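Local structure of computational designed protein based on evolution (6JCC) at residues 12-21 / 52-63; 28-37 / 63-74. The protein is of unknown function but is a computationally designed protein of the caspase recruitment domain family, a branch of the death-fold group. All coordinates share one frame; numbering follows the deposited sequence.

Contact 1: residues 12-21 / 52-63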
loop_
_atom_site.group_PDB
_atom_site.type_symbol
_atom_site.label_atom_id
_atom_site.label_comp_id
_atom_site.label_asym_id
_atom_site.label_seq_id
_atom_site.Cartn_x
_atom_site.Cartn_y
_atom_site.Cartn_z
ATOM N N LEU A 12 -9.366 2.194 -2.569
ATOM C CA LEU A 12 -8.093 1.789 -1.977
ATOM C C LEU A 12 -7.430 0.709 -2.826
ATOM O O LEU A 12 -6.238 0.786 -3.109
ATOM C CB LEU A 12 -8.283 1.305 -0.537
ATOM C CG LEU A 12 -7.029 0.838 0.214
ATOM C CD1 LEU A 12 -5.925 1.887 0.209
ATOM C CD2 LEU A 12 -7.393 0.460 1.641
ATOM N N LEU A 13 -8.213 -0.274 -3.256
ATOM C CA LEU A 13 -7.712 -1.312 -4.157
ATOM C C LEU A 13 -7.227 -0.743 -5.493
ATOM O O LEU A 13 -6.182 -1.151 -5.988
ATOM C CB LEU A 13 -8.779 -2.381 -4.399
ATOM C CG LEU A 13 -9.047 -3.321 -3.227
ATOM C CD1 LEU A 13 -10.301 -4.130 -3.500
ATOM C CD2 LEU A 13 -7.864 -4.242 -2.972
ATOM N N GLU A 14 -7.976 0.199 -6.056
ATOM C CA GLU A 14 -7.601 0.852 -7.313
ATOM C C GLU A 14 -6.299 1.642 -7.183
ATOM O O GLU A 14 -5.461 1.602 -8.077
ATOM C CB GLU A 14 -8.724 1.782 -7.785
ATOM N N ILE A 15 -6.140 2.350 -6.068
ATOM C CA ILE A 15 -4.933 3.143 -5.814
ATOM C C ILE A 15 -3.716 2.249 -5.621
ATOM O O ILE A 15 -2.656 2.538 -6.159
ATOM C CB ILE A 15 -5.117 4.086 -4.609
ATOM C CG1 ILE A 15 -6.172 5.133 -4.953
ATOM C CG2 ILE A 15 -3.817 4.800 -4.253
ATOM C CD1 ILE A 15 -6.937 5.626 -3.760
ATOM N N LEU A 16 -3.873 1.171 -4.860
ATOM C CA LEU A 16 -2.788 0.203 -4.680
ATOM C C LEU A 16 -2.369 -0.417 -6.014
ATOM O O LEU A 16 -1.180 -0.529 -6.292
ATOM C CB LEU A 16 -3.180 -0.890 -3.682
ATOM C CG LEU A 16 -3.333 -0.455 -2.219
ATOM C CD1 LEU A 16 -3.973 -1.563 -1.399
ATOM C CD2 LEU A 16 -2.006 -0.039 -1.602
ATOM N N ALA A 17 -3.344 -0.783 -6.844
ATOM C CA ALA A 17 -3.061 -1.304 -8.189
ATOM C C ALA A 17 -2.337 -0.283 -9.074
ATOM O O ALA A 17 -1.414 -0.639 -9.804
ATOM C CB ALA A 17 -4.343 -1.771 -8.864
ATOM N N GLU A 18 -2.756 0.976 -8.998
ATOM C CA GLU A 18 -2.124 2.053 -9.760
ATOM C C GLU A 18 -0.683 2.305 -9.311
ATOM O O GLU A 18 0.196 2.510 -10.146
ATOM C CB GLU A 18 -2.957 3.336 -9.674
ATOM C CG GLU A 18 -2.430 4.485 -10.521
ATOM C CD GLU A 18 -3.382 5.668 -10.589
ATOM O OE1 GLU A 18 -4.422 5.660 -9.898
ATOM O OE2 GLU A 18 -3.074 6.622 -11.331
ATOM N N ILE A 19 -0.449 2.291 -8.000
ATOM C CA ILE A 19 0.914 2.393 -7.456
ATOM C C ILE A 19 1.774 1.261 -8.015
ATOM O O ILE A 19 2.856 1.508 -8.549
ATOM C CB ILE A 19 0.924 2.361 -5.904
ATOM C CG1 ILE A 19 0.334 3.659 -5.341
ATOM C CG2 ILE A 19 2.341 2.187 -5.357
ATOM C CD1 ILE A 19 -0.152 3.541 -3.912
ATOM N N ILE A 20 1.269 0.033 -7.898
ATOM C CA ILE A 20 1.963 -1.174 -8.374
ATOM C C ILE A 20 2.293 -1.102 -9.872
ATOM O O ILE A 20 3.372 -1.522 -10.287
ATOM C CB ILE A 20 1.136 -2.445 -8.047
ATOM C CG1 ILE A 20 1.151 -2.703 -6.533
ATOM C CG2 ILE A 20 1.667 -3.678 -8.776
ATOM C CD1 ILE A 20 0.019 -3.579 -6.042
ATOM N N ALA A 21 1.374 -0.562 -10.669
ATOM C CA ALA A 21 1.599 -0.393 -12.111
ATOM C C ALA A 21 2.790 0.516 -12.437
ATOM O O ALA A 21 3.459 0.321 -13.453
ATOM C CB ALA A 21 0.342 0.140 -12.783
ATOM N N PRO A 52 -1.587 -6.042 -11.469
ATOM C CA PRO A 52 -1.617 -5.144 -10.306
ATOM C C PRO A 52 -2.877 -5.253 -9.426
ATOM O O PRO A 52 -2.792 -5.050 -8.216
ATOM C CB PRO A 52 -1.513 -3.752 -10.934
ATOM C CG PRO A 52 -0.822 -3.974 -12.233
ATOM C CD PRO A 52 -1.295 -5.311 -12.717
ATOM N N GLU A 53 -4.017 -5.594 -10.026
ATOM C CA GLU A 53 -5.269 -5.755 -9.285
ATOM C C GLU A 53 -5.246 -6.932 -8.319
ATOM O O GLU A 53 -5.727 -6.827 -7.197
ATOM C CB GLU A 53 -6.454 -5.907 -10.237
ATOM C CG GLU A 53 -6.814 -4.627 -10.975
ATOM C CD GLU A 53 -6.014 -4.382 -12.247
ATOM O OE1 GLU A 53 -6.238 -3.323 -12.870
ATOM O OE2 GLU A 53 -5.166 -5.220 -12.632
ATOM N N GLU A 54 -4.662 -8.042 -8.752
ATOM C CA GLU A 54 -4.615 -9.249 -7.928
ATOM C C GLU A 54 -3.598 -9.042 -6.813
ATOM O O GLU A 54 -3.796 -9.492 -5.692
ATOM C CB GLU A 54 -4.235 -10.493 -8.734
ATOM C CG GLU A 54 -4.812 -10.596 -10.138
ATOM C CD GLU A 54 -4.086 -11.619 -10.986
ATOM O OE1 GLU A 54 -3.323 -11.216 -11.875
ATOM O OE2 GLU A 54 -4.260 -12.824 -10.743
ATOM N N GLN A 55 -2.507 -8.361 -7.147
ATOM C CA GLN A 55 -1.499 -7.967 -6.161
ATOM C C GLN A 55 -2.102 -7.073 -5.079
ATOM O O GLN A 55 -1.830 -7.264 -3.895
ATOM C CB GLN A 55 -0.343 -7.219 -6.827
ATOM C CG GLN A 55 0.497 -8.046 -7.781
ATOM C CD GLN A 55 1.614 -7.237 -8.400
ATOM O OE1 GLN A 55 2.391 -6.605 -7.687
ATOM N NE2 GLN A 55 1.701 -7.239 -9.728
ATOM N N ALA A 56 -2.912 -6.100 -5.501
ATOM C CA ALA A 56 -3.585 -5.181 -4.575
ATOM C C ALA A 56 -4.486 -5.904 -3.576
ATOM O O ALA A 56 -4.530 -5.536 -2.404
ATOM C CB ALA A 56 -4.387 -4.138 -5.342
ATOM N N LYS A 57 -5.189 -6.931 -4.045
ATOM C CA LYS A 57 -6.074 -7.721 -3.192
ATOM C C LYS A 57 -5.316 -8.482 -2.096
ATOM O O LYS A 57 -5.838 -8.674 -1.007
ATOM C CB LYS A 57 -6.916 -8.689 -4.032
ATOM C CG LYS A 57 -7.856 -9.594 -3.239
ATOM C CD LYS A 57 -8.841 -8.844 -2.344
ATOM C CE LYS A 57 -9.877 -8.040 -3.117
ATOM N NZ LYS A 57 -10.860 -8.905 -3.821
ATOM N N LYS A 58 -4.099 -8.920 -2.393
ATOM C CA LYS A 58 -3.248 -9.569 -1.396
ATOM C C LYS A 58 -2.574 -8.506 -0.522
ATOM O O LYS A 58 -2.494 -8.656 0.693
ATOM C CB LYS A 58 -2.190 -10.450 -2.067
ATOM C CG LYS A 58 -2.731 -11.510 -3.021
ATOM C CD LYS A 58 -3.383 -12.675 -2.296
ATOM C CE LYS A 58 -3.935 -13.695 -3.285
ATOM N NZ LYS A 58 -3.977 -15.074 -2.725
ATOM N N LEU A 59 -2.107 -7.427 -1.145
ATOM C CA LEU A 59 -1.368 -6.378 -0.435
ATOM C C LEU A 59 -2.213 -5.632 0.599
ATOM O O LEU A 59 -1.701 -5.244 1.645
ATOM C CB LEU A 59 -0.763 -5.379 -1.429
ATOM C CG LEU A 59 0.182 -4.302 -0.877
ATOM C CD1 LEU A 59 1.364 -4.910 -0.136
ATOM C CD2 LEU A 59 0.671 -3.410 -2.006
ATOM N N ILE A 60 -3.503 -5.447 0.313
ATOM C CA ILE A 60 -4.395 -4.697 1.212
ATOM C C ILE A 60 -4.380 -5.228 2.656
ATOM O O ILE A 60 -4.488 -4.448 3.599
ATOM C CB ILE A 60 -5.847 -4.615 0.659
ATOM C CG1 ILE A 60 -6.657 -3.553 1.416
ATOM C CG2 ILE A 60 -6.541 -5.973 0.698
ATOM C CD1 ILE A 60 -8.002 -3.242 0.794
ATOM N N ASP A 61 -4.241 -6.544 2.825
ATOM C CA ASP A 61 -4.175 -7.156 4.162
ATOM C C ASP A 61 -3.041 -6.583 5.000
ATOM O O ASP A 61 -3.201 -6.349 6.193
ATOM C CB ASP A 61 -3.996 -8.676 4.066
ATOM C CG ASP A 61 -5.240 -9.385 3.582
ATOM O OD1 ASP A 61 -6.341 -8.804 3.649
ATOM O OD2 ASP A 61 -5.119 -10.548 3.153
ATOM N N PHE A 62 -1.901 -6.355 4.362
ATOM C CA PHE A 62 -0.733 -5.810 5.046
ATOM C C PHE A 62 -0.847 -4.302 5.239
ATOM O O PHE A 62 -0.458 -3.781 6.287
ATOM C CB PHE A 62 0.534 -6.202 4.291
ATOM C CG PHE A 62 0.706 -7.686 4.187
ATOM C CD1 PHE A 62 1.166 -8.414 5.277
ATOM C CD2 PHE A 62 0.361 -8.366 3.023
ATOM C CE1 PHE A 62 1.310 -9.791 5.203
ATOM C CE2 PHE A 62 0.503 -9.745 2.942
ATOM C CZ PHE A 62 0.976 -10.458 4.034
ATOM N N ILE A 63 -1.417 -3.616 4.250
ATOM C CA ILE A 63 -1.682 -2.176 4.343
ATOM C C ILE A 63 -2.565 -1.856 5.554
ATOM O O ILE A 63 -2.309 -0.890 6.272
ATOM C CB ILE A 63 -2.328 -1.632 3.038
ATOM C CG1 ILE A 63 -1.382 -1.783 1.830
ATOM C CG2 ILE A 63 -2.765 -0.180 3.180
ATOM C CD1 ILE A 63 -0.057 -1.051 1.924
#

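Contact 2: residues 28-37 / 63-74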
loop_
_atom_site.group_PDB
_atom_site.type_symbol
_atom_site.label_atom_id
_atom_site.label_comp_id
_atom_site.label_asym_id
_atom_site.label_seq_id
_atom_site.Cartn_x
_atom_site.Cartn_y
_atom_site.Cartn_z
ATOM N N ILE A 28 8.218 1.639 -1.441
ATOM C CA ILE A 28 7.424 2.451 -0.504
ATOM C C ILE A 28 7.133 1.731 0.815
ATOM O O ILE A 28 6.682 2.358 1.765
ATOM C CB ILE A 28 6.122 2.996 -1.143
ATOM C CG1 ILE A 28 5.123 1.879 -1.478
ATOM C CG2 ILE A 28 6.460 3.817 -2.383
ATOM C CD1 ILE A 28 3.736 2.386 -1.809
ATOM N N LEU A 29 7.390 0.424 0.864
ATOM C CA LEU A 29 7.204 -0.377 2.081
ATOM C C LEU A 29 8.476 -0.536 2.928
ATOM O O LEU A 29 8.508 -1.373 3.828
ATOM C CB LEU A 29 6.653 -1.760 1.709
ATOM C CG LEU A 29 5.235 -1.781 1.137
ATOM C CD1 LEU A 29 4.959 -3.109 0.448
ATOM C CD2 LEU A 29 4.202 -1.517 2.222
ATOM N N GLU A 30 9.502 0.277 2.665
ATOM C CA GLU A 30 10.776 0.219 3.397
ATOM C C GLU A 30 10.613 0.113 4.901
ATOM O O GLU A 30 11.089 -0.835 5.513
ATOM C CB GLU A 30 11.624 1.462 3.118
ATOM C CG GLU A 30 12.665 1.293 2.044
ATOM C CD GLU A 30 13.707 2.377 2.131
ATOM O OE1 GLU A 30 13.357 3.553 1.915
ATOM O OE2 GLU A 30 14.866 2.052 2.436
ATOM N N GLU A 31 9.944 1.101 5.488
ATOM C CA GLU A 31 9.833 1.166 6.937
ATOM C C GLU A 31 9.029 0.007 7.522
ATOM O O GLU A 31 9.488 -0.623 8.467
ATOM C CB GLU A 31 9.293 2.524 7.406
ATOM C CG GLU A 31 9.335 2.708 8.913
ATOM C CD GLU A 31 10.752 2.674 9.468
ATOM O OE1 GLU A 31 11.669 3.190 8.802
ATOM O OE2 GLU A 31 10.958 2.132 10.567
ATOM N N PRO A 32 7.844 -0.294 6.963
ATOM C CA PRO A 32 7.131 -1.469 7.466
ATOM C C PRO A 32 7.908 -2.784 7.315
ATOM O O PRO A 32 7.805 -3.643 8.174
ATOM C CB PRO A 32 5.839 -1.502 6.644
ATOM C CG PRO A 32 5.730 -0.197 5.964
ATOM C CD PRO A 32 7.004 0.552 6.095
ATOM N N LEU A 33 8.690 -2.919 6.246
ATOM C CA LEU A 33 9.546 -4.099 6.067
ATOM C C LEU A 33 10.621 -4.204 7.155
ATOM O O LEU A 33 10.869 -5.285 7.675
ATOM C CB LEU A 33 10.193 -4.127 4.675
ATOM C CG LEU A 33 9.263 -4.514 3.519
ATOM C CD1 LEU A 33 9.842 -4.083 2.178
ATOM C CD2 LEU A 33 8.966 -6.007 3.513
ATOM N N ARG A 34 11.238 -3.081 7.510
ATOM C CA ARG A 34 12.204 -3.049 8.619
ATOM C C ARG A 34 11.589 -3.380 9.960
ATOM O O ARG A 34 12.285 -3.821 10.861
ATOM C CB ARG A 34 12.825 -1.674 8.768
ATOM C CG ARG A 34 13.723 -1.284 7.641
ATOM C CD ARG A 34 14.387 0.045 7.935
ATOM N NE ARG A 34 14.779 0.666 6.685
ATOM C CZ ARG A 34 15.311 1.871 6.563
ATOM N NH1 ARG A 34 15.534 2.626 7.630
ATOM N NH2 ARG A 34 15.623 2.315 5.354
ATOM N N ARG A 35 10.292 -3.112 10.088
ATOM C CA ARG A 35 9.539 -3.365 11.312
ATOM C C ARG A 35 8.736 -4.677 11.275
ATOM O O ARG A 35 7.838 -4.884 12.093
ATOM C CB ARG A 35 8.656 -2.145 11.603
ATOM C CG ARG A 35 9.498 -0.921 11.935
ATOM C CD ARG A 35 8.802 0.399 11.698
ATOM N NE ARG A 35 7.636 0.576 12.548
ATOM C CZ ARG A 35 7.263 1.714 13.143
ATOM N NH1 ARG A 35 6.168 1.705 13.887
ATOM N NH2 ARG A 35 7.962 2.850 13.030
ATOM N N GLY A 36 9.075 -5.567 10.341
ATOM C CA GLY A 36 8.527 -6.920 10.304
ATOM C C GLY A 36 7.067 -7.062 9.908
ATOM O O GLY A 36 6.412 -8.006 10.343
ATOM N N LEU A 37 6.551 -6.150 9.083
ATOM C CA LEU A 37 5.152 -6.228 8.624
ATOM C C LEU A 37 4.892 -7.566 7.931
ATOM O O LEU A 37 3.892 -8.233 8.186
ATOM C CB LEU A 37 4.827 -5.079 7.661
ATOM C CG LEU A 37 3.377 -4.968 7.165
ATOM C CD1 LEU A 37 2.455 -4.564 8.304
ATOM C CD2 LEU A 37 3.269 -3.978 6.014
ATOM N N ILE A 63 -1.417 -3.616 4.250
ATOM C CA ILE A 63 -1.682 -2.176 4.343
ATOM C C ILE A 63 -2.565 -1.856 5.554
ATOM O O ILE A 63 -2.309 -0.890 6.272
ATOM C CB ILE A 63 -2.328 -1.632 3.038
ATOM C CG1 ILE A 63 -1.382 -1.783 1.830
ATOM C CG2 ILE A 63 -2.765 -0.180 3.180
ATOM C CD1 ILE A 63 -0.057 -1.051 1.924
ATOM N N LEU A 64 -3.586 -2.676 5.794
ATOM C CA LEU A 64 -4.496 -2.439 6.918
ATOM C C LEU A 64 -3.906 -2.763 8.298
ATOM O O LEU A 64 -4.491 -2.381 9.310
ATOM C CB LEU A 64 -5.829 -3.168 6.700
ATOM C CG LEU A 64 -6.639 -2.667 5.497
ATOM C CD1 LEU A 64 -7.864 -3.545 5.303
ATOM C CD2 LEU A 64 -7.050 -1.207 5.627
ATOM N N LYS A 65 -2.752 -3.437 8.338
ATOM C CA LYS A 65 -2.018 -3.678 9.585
ATOM C C LYS A 65 -0.957 -2.615 9.899
ATOM O O LYS A 65 -0.285 -2.709 10.928
ATOM C CB LYS A 65 -1.372 -5.070 9.558
ATOM C CG LYS A 65 -2.391 -6.196 9.493
ATOM C CD LYS A 65 -1.806 -7.544 9.884
ATOM C CE LYS A 65 -0.790 -8.048 8.875
ATOM N NZ LYS A 65 -0.456 -9.479 9.122
ATOM N N LEU A 66 -0.807 -1.602 9.041
ATOM C CA LEU A 66 0.188 -0.552 9.274
ATOM C C LEU A 66 -0.134 0.255 10.529
ATOM O O LEU A 66 -1.291 0.589 10.779
ATOM C CB LEU A 66 0.264 0.410 8.084
ATOM C CG LEU A 66 0.755 -0.129 6.739
ATOM C CD1 LEU A 66 0.412 0.849 5.625
ATOM C CD2 LEU A 66 2.247 -0.410 6.751
ATOM N N SER A 67 0.899 0.573 11.305
ATOM C CA SER A 67 0.776 1.534 12.396
ATOM C C SER A 67 0.675 2.940 11.794
ATOM O O SER A 67 0.973 3.125 10.612
ATOM C CB SER A 67 1.989 1.454 13.316
ATOM O OG SER A 67 3.130 2.016 12.698
ATOM N N PRO A 68 0.265 3.940 12.596
ATOM C CA PRO A 68 0.197 5.310 12.074
ATOM C C PRO A 68 1.498 5.823 11.442
ATOM O O PRO A 68 1.460 6.394 10.351
ATOM C CB PRO A 68 -0.166 6.125 13.313
ATOM C CG PRO A 68 -1.003 5.188 14.108
ATOM C CD PRO A 68 -0.359 3.842 13.930
ATOM N N ALA A 69 2.627 5.606 12.112
ATOM C CA ALA A 69 3.934 6.029 11.591
ATOM C C ALA A 69 4.326 5.268 10.326
ATOM O O ALA A 69 4.939 5.833 9.423
ATOM C CB ALA A 69 5.012 5.871 12.650
ATOM N N GLU A 70 3.966 3.993 10.265
ATOM C CA GLU A 70 4.208 3.182 9.069
ATOM C C GLU A 70 3.371 3.661 7.889
ATOM O O GLU A 70 3.856 3.711 6.763
ATOM C CB GLU A 70 3.922 1.711 9.348
ATOM C CG GLU A 70 4.982 1.047 10.204
ATOM C CD GLU A 70 4.590 -0.325 10.705
ATOM O OE1 GLU A 70 3.409 -0.716 10.632
ATOM O OE2 GLU A 70 5.489 -1.014 11.214
ATOM N N ALA A 71 2.109 3.988 8.141
ATOM C CA ALA A 71 1.239 4.552 7.103
ATOM C C ALA A 71 1.786 5.879 6.579
ATOM O O ALA A 71 1.823 6.102 5.370
ATOM C CB ALA A 71 -0.180 4.722 7.620
ATOM N N GLN A 72 2.236 6.742 7.490
ATOM C CA GLN A 72 2.853 8.013 7.096
ATOM C C GLN A 72 4.145 7.810 6.301
ATOM O O GLN A 72 4.381 8.521 5.327
ATOM C CB GLN A 72 3.124 8.899 8.318
ATOM C CG GLN A 72 3.515 10.338 7.988
ATOM C CD GLN A 72 2.486 11.072 7.138
ATOM O OE1 GLN A 72 2.814 11.614 6.082
ATOM N NE2 GLN A 72 1.235 11.086 7.589
ATOM N N ALA A 73 4.965 6.841 6.711
ATOM C CA ALA A 73 6.207 6.507 5.996
ATOM C C ALA A 73 5.935 6.086 4.555
ATOM O O ALA A 73 6.649 6.467 3.630
ATOM C CB ALA A 73 6.957 5.403 6.725
ATOM N N LEU A 74 4.883 5.304 4.379
ATOM C CA LEU A 74 4.464 4.863 3.062
ATOM C C LEU A 74 4.063 6.057 2.180
ATOM O O LEU A 74 4.480 6.159 1.024
ATOM C CB LEU A 74 3.310 3.884 3.230
ATOM C CG LEU A 74 2.952 2.978 2.070
ATOM C CD1 LEU A 74 2.308 1.702 2.563
ATOM C CD2 LEU A 74 1.967 3.714 1.215
#

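Contact 1: residues 12-21 / 52-63
The flat side-chain amide of Gln55 receives the CG2 methyl of Ile20 obliquely: Ile20 CG2 sits 3.2 Å from Gln55 OE1, displaced from the amide plane but off its centre. Gln55 NE2 donates to the backbone O of Lys50, a bond that helps hold the amide's rotation, while Gln55 CB supports Ile20 CD1. The ring of Pro52 puts CB 3.3 Å from the carbonyl oxygen of Ala17 and also against Ile20 CG2; proline suits the first turn of helix 52-63, where a missing N-H costs little. Deeper in the interface, small residues let the backbones come close. Ala56 CB lies 3.5 Å from Leu13 O, and Leu16 CB meets the same methyl at 3.8 Å, so the segment axes approach to 8.0 Å while crossing at 120°.

Two knobs fill holes in helix 52-63. Ile20 enters among Pro52, Gln55, Ala56 and Leu59, and Leu16 among Ala56, Leu59, Ile60 and Ile63; Leu16 CD2 slides past Ile63 CG1 at 3.9 Å, the side chains running opposite ways. The CG1 arm of Ile60 swings anti to its own N (chi1 -166°), carrying CD1 to within 3.8 Å of Leu12 CD2 and against Leu13 CD2, whose side chain Ile60 crosses at about a right angle. At the solvent margin the bent chain of Lys57 lays CE 4.0 Å from Leu13 CD1, its methylenes serving as cover. Such knobs-into-holes packing joins helices 6-22 and 52-63 of the caspase recruitment domain bundle by apolar fit: branched ends supply knobs, alanines permit closeness, and Gln55 NE2 finds its acceptor outside both segments.

Contact 2: residues 28-37 / 63-74
Arg35 and Glu70 cross obliquely, their guanidinium and carboxylate planes 59° apart. Arg35 bends at chi3 (63°), which lays one face of its guanidinium over Glu70 CG and brings NE to Glu70 OE2 at 3.0 Å, a salt bridge whose hydrogen bond is weak because strongly bent (124°). Glu31 OE2 lies in plane at the edge of the same group, though its bridge to Arg35 NH2 is long. Glu70 OE1 accepts from Ser67 N at 2.9 Å, while Ser67 OG accepts from Glu70 N at 3.2 Å. An alanine in place of Glu70 is likely to lose both the return bond to Ser67 N and the nearby charge for Arg35, letting the guanidinium wander. Beneath this polar rim, Leu66 CD2 is shared by Pro32 CG, at 3.6 Å, and Leu37 CD2, at 3.8 Å. Farther in, the Ile28 and Leu74 side chains meet at an oblique angle, Ile28 CD1 3.7 Å from Leu74 CD2, whereas Leu29 lies beside Leu74, pointing the same way. Two helix ends meet here: a capping box of Ser67 and Glu70 opens helix 68-80, and a Schellman motif closes helix 30-34, its C-prime glycine, Gly36, readily taking the required positive phi.

How the contacts relate
Contact 1 and contact 2 lie on opposite sides of the chain's centre, their own centres about 15 Å apart, yet they form one continuous core. Ile63 belongs to both, lying on helix 52-63 in contact 1 and reaching Leu29 with CD1 in contact 2. Further packing joins them directly, with Ile19 CG2 3.8 Å from Ile28 CD1, and Leu59 CD1 4.1 Å from Leu29 CD1. Along the sequence the segments alternate, so helices 6-22 and 30-34 are each paired with a later one of the consecutive helices 52-63 and 68-80. This interleaving is consistent with the compact six-helix bundle of the caspase recruitment domain, in which contact 1 is nearer the centre and contact 2 includes a charged rim.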